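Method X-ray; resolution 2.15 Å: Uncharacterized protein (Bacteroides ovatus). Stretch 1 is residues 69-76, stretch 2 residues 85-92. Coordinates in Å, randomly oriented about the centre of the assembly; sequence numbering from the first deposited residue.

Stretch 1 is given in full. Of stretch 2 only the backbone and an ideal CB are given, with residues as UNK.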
ATOM      1  N   VAL A  69      17.092  15.248 -15.579  1.00 60.42           N
ATOM      2  CA  VAL A  69      16.241  15.519 -16.743  1.00 58.89           C
ATOM      3  C   VAL A  69      15.125  14.456 -16.738  1.00 57.64           C
ATOM      4  O   VAL A  69      15.384  13.278 -16.453  1.00 55.22           O
ATOM      5  CB  VAL A  69      17.020  15.575 -18.086  1.00 64.60           C
ATOM      6  CG1 VAL A  69      17.400  14.197 -18.582  1.00 62.88           C
ATOM      7  CG2 VAL A  69      16.215  16.291 -19.159  1.00 65.08           C
ATOM      8  N   ASP A  70      13.884  14.882 -17.004  1.00 51.40           N
ATOM      9  CA  ASP A  70      12.727  13.988 -17.000  1.00 47.33           C
ATOM     10  C   ASP A  70      12.649  13.213 -18.329  1.00 48.69           C
ATOM     11  O   ASP A  70      13.349  13.554 -19.288  1.00 48.78           O
ATOM     12  CB  ASP A  70      11.448  14.797 -16.754  1.00 48.57           C
ATOM     13  CG  ASP A  70      10.264  14.010 -16.227  1.00 52.85           C
ATOM     14  OD1 ASP A  70      10.358  12.759 -16.152  1.00 50.73           O
ATOM     15  OD2 ASP A  70       9.239  14.632 -15.917  1.00 59.00           O
ATOM     16  N   ASN A  71      11.807  12.165 -18.379  1.00 42.15           N
ATOM     17  CA  ASN A  71      11.669  11.326 -19.566  1.00 40.63           C
ATOM     18  C   ASN A  71      10.311  11.424 -20.229  1.00 42.34           C
ATOM     19  O   ASN A  71       9.321  11.796 -19.600  1.00 41.76           O
ATOM     20  CB  ASN A  71      11.889   9.850 -19.186  1.00 38.93           C
ATOM     21  CG  ASN A  71      13.197   9.589 -18.486  1.00 59.26           C
ATOM     22  OD1 ASN A  71      14.265   9.620 -19.100  1.00 49.41           O
ATOM     23  ND2 ASN A  71      13.155   9.331 -17.186  1.00 49.13           N
ATOM     24  N   LYS A  72      10.277  11.019 -21.504  1.00 37.88           N
ATOM     25  CA  LYS A  72       9.061  10.833 -22.286  1.00 37.15           C
ATOM     26  C   LYS A  72       9.002   9.349 -22.617  1.00 42.40           C
ATOM     27  O   LYS A  72      10.058   8.722 -22.731  1.00 41.03           O
ATOM     28  CB  LYS A  72       9.015  11.708 -23.554  1.00 40.35           C
ATOM     29  CG  LYS A  72      10.036  11.369 -24.636  1.00 50.08           C
ATOM     30  CD  LYS A  72       9.919  12.332 -25.822  1.00 55.96           C
ATOM     31  CE  LYS A  72      10.923  12.016 -26.899  1.00 68.93           C
ATOM     32  NZ  LYS A  72      10.751  12.890 -28.087  1.00 84.49           N
ATOM     33  N   ILE A  73       7.797   8.777 -22.754  1.00 39.28           N
ATOM     34  CA  ILE A  73       7.651   7.373 -23.111  1.00 38.32           C
ATOM     35  C   ILE A  73       6.718   7.275 -24.301  1.00 41.54           C
ATOM     36  O   ILE A  73       5.552   7.622 -24.172  1.00 40.47           O
ATOM     37  CB  ILE A  73       7.175   6.497 -21.917  1.00 40.73           C
ATOM     38  CG1 ILE A  73       8.295   6.405 -20.855  1.00 41.25           C
ATOM     39  CG2 ILE A  73       6.819   5.096 -22.412  1.00 40.17           C
ATOM     40  CD1 ILE A  73       7.992   5.636 -19.629  1.00 43.14           C
ATOM     41  N   VAL A  74       7.210   6.785 -25.448  1.00 39.02           N
ATOM     42  CA  VAL A  74       6.368   6.591 -26.624  1.00 39.15           C
ATOM     43  C   VAL A  74       5.800   5.178 -26.546  1.00 44.44           C
ATOM     44  O   VAL A  74       6.574   4.227 -26.513  1.00 43.18           O
ATOM     45  CB  VAL A  74       7.132   6.830 -27.947  1.00 44.24           C
ATOM     46  CG1 VAL A  74       6.236   6.542 -29.157  1.00 44.88           C
ATOM     47  CG2 VAL A  74       7.677   8.259 -28.014  1.00 45.20           C
ATOM     48  N   LEU A  75       4.467   5.042 -26.509  1.00 41.65           N
ATOM     49  CA  LEU A  75       3.784   3.753 -26.499  1.00 40.81           C
ATOM     50  C   LEU A  75       3.109   3.594 -27.856  1.00 43.41           C
ATOM     51  O   LEU A  75       2.213   4.364 -28.172  1.00 42.49           O
ATOM     52  CB  LEU A  75       2.776   3.674 -25.327  1.00 40.65           C
ATOM     53  CG  LEU A  75       1.674   2.585 -25.362  1.00 45.95           C
ATOM     54  CD1 LEU A  75       2.217   1.204 -25.625  1.00 46.05           C
ATOM     55  CD2 LEU A  75       0.925   2.529 -24.035  1.00 47.96           C
ATOM     56  N   HIS A  76       3.594   2.651 -28.690  1.00 40.71           N
ATOM     57  CA  HIS A  76       3.022   2.365 -30.010  1.00 41.23           C
ATOM     58  C   HIS A  76       2.362   0.981 -29.982  1.00 42.29           C
ATOM     59  O   HIS A  76       3.050  -0.041 -30.004  1.00 41.72           O
ATOM     60  CB  HIS A  76       4.080   2.447 -31.123  1.00 43.65           C
ATOM     61  CG  HIS A  76       3.499   2.534 -32.507  1.00 49.75           C
ATOM     62  ND1 HIS A  76       4.305   2.728 -33.609  1.00 53.73           N
ATOM     63  CD2 HIS A  76       2.209   2.483 -32.923  1.00 52.80           C
ATOM     64  CE1 HIS A  76       3.494   2.777 -34.655  1.00 54.80           C
ATOM     65  NE2 HIS A  76       2.223   2.645 -34.291  1.00 54.66           N
ATOM     66  N   UNK A  85      -3.062   2.729 -30.864  1.00 44.06           N
ATOM     67  CA  UNK A  85      -2.620   3.903 -30.121  1.00 44.00           C
ATOM     68  C   UNK A  85      -1.145   4.200 -30.379  1.00 46.24           C
ATOM     69  O   UNK A  85      -0.331   3.282 -30.376  1.00 46.22           O
ATOM     70  CB  UNK A  85      -2.862   3.704 -28.623  1.00 44.00           C
ATOM     71  N   UNK A  86      -0.810   5.475 -30.586  1.00 42.72           N
ATOM     72  CA  UNK A  86       0.559   5.948 -30.771  1.00 43.07           C
ATOM     73  C   UNK A  86       0.679   7.269 -30.022  1.00 48.92           C
ATOM     74  O   UNK A  86       0.442   8.327 -30.599  1.00 50.54           O
ATOM     75  CB  UNK A  86       0.911   6.107 -32.251  1.00 43.07           C
ATOM     76  N   UNK A  87       0.965   7.198 -28.713  1.00 44.88           N
ATOM     77  CA  UNK A  87       1.030   8.378 -27.851  1.00 44.51           C
ATOM     78  C   UNK A  87       2.392   8.580 -27.211  1.00 45.77           C
ATOM     79  O   UNK A  87       3.008   7.616 -26.766  1.00 43.27           O
ATOM     80  CB  UNK A  87      -0.032   8.277 -26.754  1.00 44.51           C
ATOM     81  N   UNK A  88       2.818   9.848 -27.100  1.00 42.25           N
ATOM     82  CA  UNK A  88       4.008  10.233 -26.358  1.00 41.82           C
ATOM     83  C   UNK A  88       3.523  10.540 -24.949  1.00 45.76           C
ATOM     84  O   UNK A  88       2.695  11.435 -24.769  1.00 46.06           O
ATOM     85  CB  UNK A  88       4.732  11.422 -26.993  1.00 41.82           C
ATOM     86  N   UNK A  89       3.992   9.771 -23.965  1.00 41.69           N
ATOM     87  CA  UNK A  89       3.606   9.955 -22.574  1.00 41.16           C
ATOM     88  C   UNK A  89       4.645  10.742 -21.791  1.00 46.89           C
ATOM     89  O   UNK A  89       5.841  10.586 -22.017  1.00 47.08           O
ATOM     90  CB  UNK A  89       3.376   8.596 -21.909  1.00 41.16           C
ATOM     91  N   UNK A  90       4.178  11.537 -20.828  1.00 44.36           N
ATOM     92  CA  UNK A  90       5.008  12.250 -19.850  1.00 44.55           C
ATOM     93  C   UNK A  90       4.300  12.125 -18.509  1.00 46.78           C
ATOM     94  O   UNK A  90       3.121  11.777 -18.482  1.00 44.59           O
ATOM     95  CB  UNK A  90       5.225  13.714 -20.237  1.00 44.55           C
ATOM     96  N   UNK A  91       4.980  12.437 -17.402  1.00 44.43           N
ATOM     97  CA  UNK A  91       4.342  12.385 -16.079  1.00 44.71           C
ATOM     98  C   UNK A  91       3.093  13.309 -16.010  1.00 50.15           C
ATOM     99  O   UNK A  91       2.170  13.024 -15.248  1.00 49.93           O
ATOM    100  CB  UNK A  91       5.352  12.786 -15.002  1.00 44.71           C
ATOM    101  N   UNK A  92       3.036  14.364 -16.851  1.00 48.00           N
ATOM    102  CA  UNK A  92       1.912  15.307 -16.887  1.00 49.18           C
ATOM    103  C   UNK A  92       0.613  14.652 -17.388  1.00 52.11           C
ATOM    104  O   UNK A  92      -0.459  15.147 -17.051  1.00 52.37           O
ATOM    105  CB  UNK A  92       2.265  16.498 -17.780  1.00 49.18           C
TER

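The backbones run antiparallel, their axes 166° apart and 4.4 Å at closest approach, so each position of the second stretch can be judged by its partner in the first.

Position 85 is extended (phi/psi -153/136) and its CA-to-CB bond points sideways, the ideal CB lying 5.1 Å from Leu75 O. A long apolar side chain could bend back to the Leu75 side chain. The residue is Leu85, and its CD2 reaches 3.9 Å from Leu75 CG.

Position 86 pairs with His76 without backbone hydrogen bonds. The ideal CB is 3.9 Å from His76 CD2, on the face shared by Val74 and His76, so a small polar, flat or aliphatic group could lie against the imidazole. Asn86 does so: with chi1 at t, its OD1 sits over one ring face, 3.5 Å from His76 CG.

Position 87 is a hydrogen-bonded pair with Leu75: the position's N donates to Leu75 O (3.1 Å) and its O accepts from Leu75 N (3.0 Å). The ideal CB, on the face of Ile73 and Leu75, is 4.7 Å from Leu75 O, with no charge of stretch 1 nearby. Many side chains would suit. Lys87 is found, its end leading away.

Position 88 returns to the face of Val74, its ideal CB 4.4 Å from Val74 CG2 and 5.4 Å from Lys72 CD. Beta-branched residues, common in strands, fit such aliphatic surroundings. Thr88 places OG1 3.8 Å from Val74 CG2 and CG2 4.0 Å from Lys72 CD.

Position 89 is locked to Ile73 by two hydrogen bonds, Ile73 N to the position's O (2.8 Å) and its N to Ile73 O (2.7 Å). The ideal CB points to the face of Ile73 and Leu75, which favours a large apolar group. Phe89, at chi1 m, brings CE2 to 4.0 Å from Leu75 CD2, while its CB lies 4.3 Å from Ile73 CB.

Position 90 points sideways, its ideal CB 4.6 Å from Asn71 O; small or beta-branched residues suit. Thr90 puts CG2 4.3 Å from Lys72 CB.

Position 91 turns into a 3-10 segment (-58/-25). Its ideal CB is 4.4 Å from Asp70 OD2, inviting a long basic side chain. Lys91 runs past the carboxylate, and its NZ forms a salt bridge with Asp70 OD2 at 3.2 Å.

Position 92 has nothing of stretch 1 within 5.5 Å of its ideal CB, so stretch 1 sets no preference; it is Asn92.

Stretch 2 85-92: LNKTFTKN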
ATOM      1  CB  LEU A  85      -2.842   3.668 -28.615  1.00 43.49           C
ATOM      2  CG  LEU A  85      -2.511   4.869 -27.708  1.00 49.18           C
ATOM      3  CD1 LEU A  85      -3.691   5.238 -26.836  1.00 50.12           C
ATOM      4  CD2 LEU A  85      -1.283   4.591 -26.852  1.00 49.43           C
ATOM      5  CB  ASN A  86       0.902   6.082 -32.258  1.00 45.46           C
ATOM      6  CG  ASN A  86       2.337   6.493 -32.509  1.00 69.67           C
ATOM      7  OD1 ASN A  86       3.267   5.930 -31.944  1.00 62.40           O
ATOM      8  ND2 ASN A  86       2.555   7.509 -33.326  1.00 70.96           N
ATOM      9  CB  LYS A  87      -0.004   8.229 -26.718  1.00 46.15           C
ATOM     10  CG  LYS A  87      -0.106   9.459 -25.819  1.00 58.10           C
ATOM     11  CD  LYS A  87      -1.404   9.485 -25.053  1.00 61.56           C
ATOM     12  CE  LYS A  87      -1.442  10.608 -24.051  1.00 71.30           C
ATOM     13  NZ  LYS A  87      -1.454  11.954 -24.695  1.00 86.80           N
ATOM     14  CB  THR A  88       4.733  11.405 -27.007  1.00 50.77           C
ATOM     15  OG1 THR A  88       5.145  11.015 -28.315  1.00 56.10           O
ATOM     16  CG2 THR A  88       5.952  11.857 -26.196  1.00 46.12           C
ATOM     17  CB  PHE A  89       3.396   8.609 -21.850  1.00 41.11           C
ATOM     18  CG  PHE A  89       2.053   7.971 -22.091  1.00 42.49           C
ATOM     19  CD1 PHE A  89       0.958   8.317 -21.324  1.00 46.08           C
ATOM     20  CD2 PHE A  89       1.888   7.008 -23.070  1.00 43.96           C
ATOM     21  CE1 PHE A  89      -0.280   7.731 -21.549  1.00 46.98           C
ATOM     22  CE2 PHE A  89       0.643   6.402 -23.272  1.00 46.37           C
ATOM     23  CZ  PHE A  89      -0.424   6.762 -22.507  1.00 44.60           C
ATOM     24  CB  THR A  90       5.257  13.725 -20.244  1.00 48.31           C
ATOM     25  OG1 THR A  90       4.046  14.471 -20.133  1.00 49.40           O
ATOM     26  CG2 THR A  90       5.831  13.872 -21.632  1.00 45.87           C
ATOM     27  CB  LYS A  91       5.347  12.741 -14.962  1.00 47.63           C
ATOM     28  CG  LYS A  91       5.856  14.179 -14.995  1.00 56.86           C
ATOM     29  CD  LYS A  91       6.836  14.442 -13.886  1.00 58.70           C
ATOM     30  CE  LYS A  91       7.217  15.901 -13.840  1.00 61.96           C
ATOM     31  NZ  LYS A  91       8.509  16.114 -13.145  1.00 68.70           N
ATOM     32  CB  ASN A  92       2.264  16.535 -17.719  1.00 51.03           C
ATOM     33  CG  ASN A  92       3.574  17.158 -17.298  1.00 64.99           C
ATOM     34  OD1 ASN A  92       4.567  17.102 -18.024  1.00 60.13           O
ATOM     35  ND2 ASN A  92       3.638  17.648 -16.068  1.00 53.22           N
TER
HETATM   36  O   HOH W   1       9.517  17.314 -15.960  1.00 54.40           O
HETATM   37  O   HOH W   2       7.695  12.970 -17.773  1.00 39.82           O
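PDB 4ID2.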